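Local coordinates for protein phosphonomutase (Burkholderia cenocepacia J2315, PDB 4MG4) that is probably a phosphonomutase-type enzyme of the phosphoenolpyruvate phosphomutase family, built on a TIM barrel, at residues I112-D123 and A151-D162. Numbering follows the deposited sequence.
Sequences IRAGAIGCNLED and AGVDYFINARTD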
# COMPACT_ATOMS: atom_id res chain seq x y z
N ILE A 112 -18.31 2.05 12.43
CA ILE A 112 -19.58 2.31 11.76
C ILE A 112 -19.57 3.73 11.18
O ILE A 112 -19.96 3.95 10.01
CB ILE A 112 -20.76 2.10 12.75
CG1 ILE A 112 -20.92 0.57 13.02
CG2 ILE A 112 -22.02 2.64 12.17
CD1 ILE A 112 -21.77 0.21 14.19
N ARG A 113 -19.09 4.67 12.00
CA ARG A 113 -18.92 6.07 11.55
C ARG A 113 -17.97 6.17 10.34
O ARG A 113 -18.22 6.99 9.42
CB ARG A 113 -18.44 6.95 12.71
CG ARG A 113 -19.51 7.04 13.74
CD ARG A 113 -18.97 7.58 15.04
NE ARG A 113 -19.96 7.52 16.10
CZ ARG A 113 -19.75 7.18 17.35
NH1 ARG A 113 -18.55 6.92 17.86
NH2 ARG A 113 -20.82 7.13 18.16
N ALA A 114 -16.95 5.30 10.30
CA ALA A 114 -16.00 5.19 9.19
C ALA A 114 -16.57 4.49 7.94
O ALA A 114 -16.00 4.58 6.87
CB ALA A 114 -14.74 4.47 9.68
N GLY A 115 -17.73 3.85 8.07
CA GLY A 115 -18.50 3.28 6.99
C GLY A 115 -18.39 1.78 6.81
O GLY A 115 -18.88 1.24 5.79
N ALA A 116 -17.72 1.12 7.76
CA ALA A 116 -17.74 -0.36 7.77
C ALA A 116 -19.12 -0.89 8.08
O ALA A 116 -19.85 -0.28 8.88
CB ALA A 116 -16.75 -0.94 8.75
N ILE A 117 -19.45 -2.09 7.54
CA ILE A 117 -20.73 -2.75 7.84
C ILE A 117 -20.56 -4.09 8.57
O ILE A 117 -21.50 -4.85 8.74
CB ILE A 117 -21.59 -2.88 6.55
CG1 ILE A 117 -20.84 -3.52 5.39
CG2 ILE A 117 -22.01 -1.48 6.15
CD1 ILE A 117 -20.30 -4.90 5.64
N GLY A 118 -19.34 -4.34 9.02
CA GLY A 118 -19.09 -5.45 9.92
C GLY A 118 -17.66 -5.44 10.38
O GLY A 118 -16.87 -4.54 9.99
N CYS A 119 -17.32 -6.40 11.24
CA CYS A 119 -15.99 -6.50 11.78
C CYS A 119 -15.59 -7.93 12.08
O CYS A 119 -16.44 -8.84 12.15
CB CYS A 119 -15.79 -5.66 13.05
SG CYS A 119 -16.73 -6.27 14.46
N ASN A 120 -14.29 -8.13 12.25
CA ASN A 120 -13.79 -9.28 13.00
C ASN A 120 -13.36 -8.79 14.37
O ASN A 120 -12.65 -7.75 14.48
CB ASN A 120 -12.57 -9.93 12.39
CG ASN A 120 -12.91 -10.86 11.23
OD1 ASN A 120 -13.98 -10.76 10.62
ND2 ASN A 120 -11.99 -11.77 10.94
N LEU A 121 -13.79 -9.52 15.40
CA LEU A 121 -13.45 -9.18 16.80
C LEU A 121 -12.95 -10.46 17.44
O LEU A 121 -13.67 -11.46 17.46
CB LEU A 121 -14.68 -8.65 17.55
CG LEU A 121 -14.54 -8.21 19.00
CD1 LEU A 121 -13.54 -7.08 19.10
CD2 LEU A 121 -15.90 -7.79 19.50
N GLU A 122 -11.72 -10.43 17.94
CA GLU A 122 -10.97 -11.58 18.36
C GLU A 122 -10.90 -11.70 19.89
O GLU A 122 -10.81 -10.68 20.61
CB GLU A 122 -9.56 -11.40 17.78
CG GLU A 122 -8.61 -12.54 17.89
CD GLU A 122 -7.29 -12.21 17.14
OE1 GLU A 122 -7.31 -11.21 16.36
OE2 GLU A 122 -6.32 -13.00 17.26
N ASP A 123 -10.83 -12.94 20.38
CA ASP A 123 -10.96 -13.25 21.79
C ASP A 123 -9.63 -13.47 22.53
O ASP A 123 -9.60 -14.12 23.55
CB ASP A 123 -11.92 -14.43 21.97
CG ASP A 123 -11.41 -15.75 21.44
OD1 ASP A 123 -10.32 -15.81 20.82
OD2 ASP A 123 -12.16 -16.73 21.61
N ALA A 151 -26.64 2.42 16.89
CA ALA A 151 -26.45 3.09 15.61
C ALA A 151 -27.58 2.82 14.58
O ALA A 151 -27.66 3.50 13.56
CB ALA A 151 -25.09 2.71 15.02
N GLY A 152 -28.41 1.82 14.83
CA GLY A 152 -29.51 1.47 13.95
C GLY A 152 -29.02 0.89 12.65
O GLY A 152 -29.67 1.03 11.62
N VAL A 153 -27.85 0.24 12.68
CA VAL A 153 -27.30 -0.28 11.45
C VAL A 153 -27.32 -1.82 11.40
O VAL A 153 -27.25 -2.47 12.45
CB VAL A 153 -25.86 0.20 11.21
CG1 VAL A 153 -25.80 1.70 10.92
CG2 VAL A 153 -24.94 -0.16 12.36
N ASP A 154 -27.37 -2.34 10.18
CA ASP A 154 -27.26 -3.80 9.89
C ASP A 154 -25.76 -4.09 9.79
O ASP A 154 -25.09 -3.71 8.82
CB ASP A 154 -27.97 -4.09 8.59
CG ASP A 154 -28.20 -5.55 8.31
OD1 ASP A 154 -27.54 -6.38 8.94
OD2 ASP A 154 -29.05 -5.84 7.43
N TYR A 155 -25.22 -4.69 10.84
CA TYR A 155 -23.76 -4.78 11.05
C TYR A 155 -23.39 -6.17 11.50
O TYR A 155 -24.01 -6.71 12.44
CB TYR A 155 -23.34 -3.79 12.12
CG TYR A 155 -21.85 -3.64 12.38
CD1 TYR A 155 -21.08 -2.72 11.70
CD2 TYR A 155 -21.21 -4.41 13.33
CE1 TYR A 155 -19.71 -2.56 12.00
CE2 TYR A 155 -19.87 -4.23 13.66
CZ TYR A 155 -19.11 -3.31 12.97
OH TYR A 155 -17.77 -3.09 13.25
N PHE A 156 -22.42 -6.75 10.82
CA PHE A 156 -22.07 -8.16 11.00
C PHE A 156 -20.83 -8.29 11.91
O PHE A 156 -19.68 -7.95 11.51
CB PHE A 156 -21.87 -8.80 9.64
CG PHE A 156 -21.83 -10.30 9.65
CD1 PHE A 156 -20.69 -10.99 10.09
CD2 PHE A 156 -22.90 -11.02 9.18
CE1 PHE A 156 -20.65 -12.38 10.11
CE2 PHE A 156 -22.85 -12.43 9.21
CZ PHE A 156 -21.75 -13.09 9.68
N ILE A 157 -21.04 -8.84 13.10
CA ILE A 157 -19.94 -9.12 14.04
C ILE A 157 -19.48 -10.54 13.84
O ILE A 157 -20.19 -11.48 14.18
CB ILE A 157 -20.35 -8.86 15.53
CG1 ILE A 157 -20.74 -7.37 15.70
CG2 ILE A 157 -19.21 -9.21 16.46
CD1 ILE A 157 -21.36 -7.08 17.06
N ASN A 158 -18.31 -10.68 13.25
CA ASN A 158 -17.70 -11.99 13.01
C ASN A 158 -16.75 -12.22 14.19
O ASN A 158 -15.72 -11.61 14.29
CB ASN A 158 -16.95 -11.98 11.68
CG ASN A 158 -16.59 -13.36 11.16
OD1 ASN A 158 -17.33 -14.32 11.33
ND2 ASN A 158 -15.48 -13.43 10.43
N ALA A 159 -17.13 -13.11 15.13
CA ALA A 159 -16.37 -13.36 16.35
C ALA A 159 -15.30 -14.37 16.05
O ALA A 159 -15.61 -15.52 15.70
CB ALA A 159 -17.28 -13.88 17.50
N ARG A 160 -14.05 -13.93 16.13
CA ARG A 160 -12.90 -14.78 15.91
C ARG A 160 -12.50 -15.42 17.22
O ARG A 160 -12.38 -14.75 18.25
CB ARG A 160 -11.75 -13.91 15.43
CG ARG A 160 -10.47 -14.70 15.31
CD ARG A 160 -9.37 -13.91 14.63
NE ARG A 160 -8.10 -14.55 14.83
CZ ARG A 160 -7.01 -14.39 14.05
NH1 ARG A 160 -7.07 -13.62 12.97
NH2 ARG A 160 -5.88 -15.04 14.34
N THR A 161 -12.34 -16.72 17.20
CA THR A 161 -11.81 -17.44 18.36
C THR A 161 -10.46 -18.03 18.00
O THR A 161 -10.29 -18.57 16.91
CB THR A 161 -12.75 -18.53 18.94
OG1 THR A 161 -12.14 -19.05 20.11
CG2 THR A 161 -13.06 -19.65 17.98
N ASP A 162 -9.50 -17.86 18.91
CA ASP A 162 -8.16 -18.36 18.67
C ASP A 162 -7.86 -19.73 19.25
O ASP A 162 -6.69 -20.11 19.31
CB ASP A 162 -7.17 -17.32 19.14
CG ASP A 162 -7.05 -16.15 18.18
OD1 ASP A 162 -7.43 -16.24 17.00
OD2 ASP A 162 -6.54 -15.11 18.62
O HOH W 1 -9.26 -11.74 12.09
O HOH W 2 -14.33 -12.84 19.72
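The Y155 ring is sandwiched between G118, whose CA sits 3.7 Å from the ring centroid over its centre, and I112, whose CD1 lies over the opposite face toward the rim. A116 O and I157 CG1 meet its edge in plane, C119 SG approaches obliquely at 5.0 Å from the centroid, and the hydroxyl bonds to S111. With CG anti to the backbone N (chi1 -175°), the ring is carried across to G118 and to I112 on helix 101-113. At the far end the E122 carboxylate stacks on one face of the R160 guanidinium, planes 17° apart, a salt bridge of charge alone because no N-H points at it. In that guanidinium's plane, R160 NE bonds the syn lone pair of D162 OD1 at 2.8 Å, while a water at the edge links R160 NH1 to N120 ND2. E122 OE2 lies 2.5 Å from D162 OD2, the two carboxylate planes nearly perpendicular (84°). N158 ND2 reaches N120 OD1 from above its carbonyl plane, at 3.1 Å, and also bonds N218. D123 closes the pairing with two syn contacts, OD1 taking D162 N and OD2 taking T161 OG1; Y187 also bonds OD2. Between these ends, backbone hydrogen bonds such as N158 N to C119 O (2.8 Å) join the parallel strands 118-122 and 156-160, neighbours in a beta-alpha-beta unit of the eight-stranded TIM barrel.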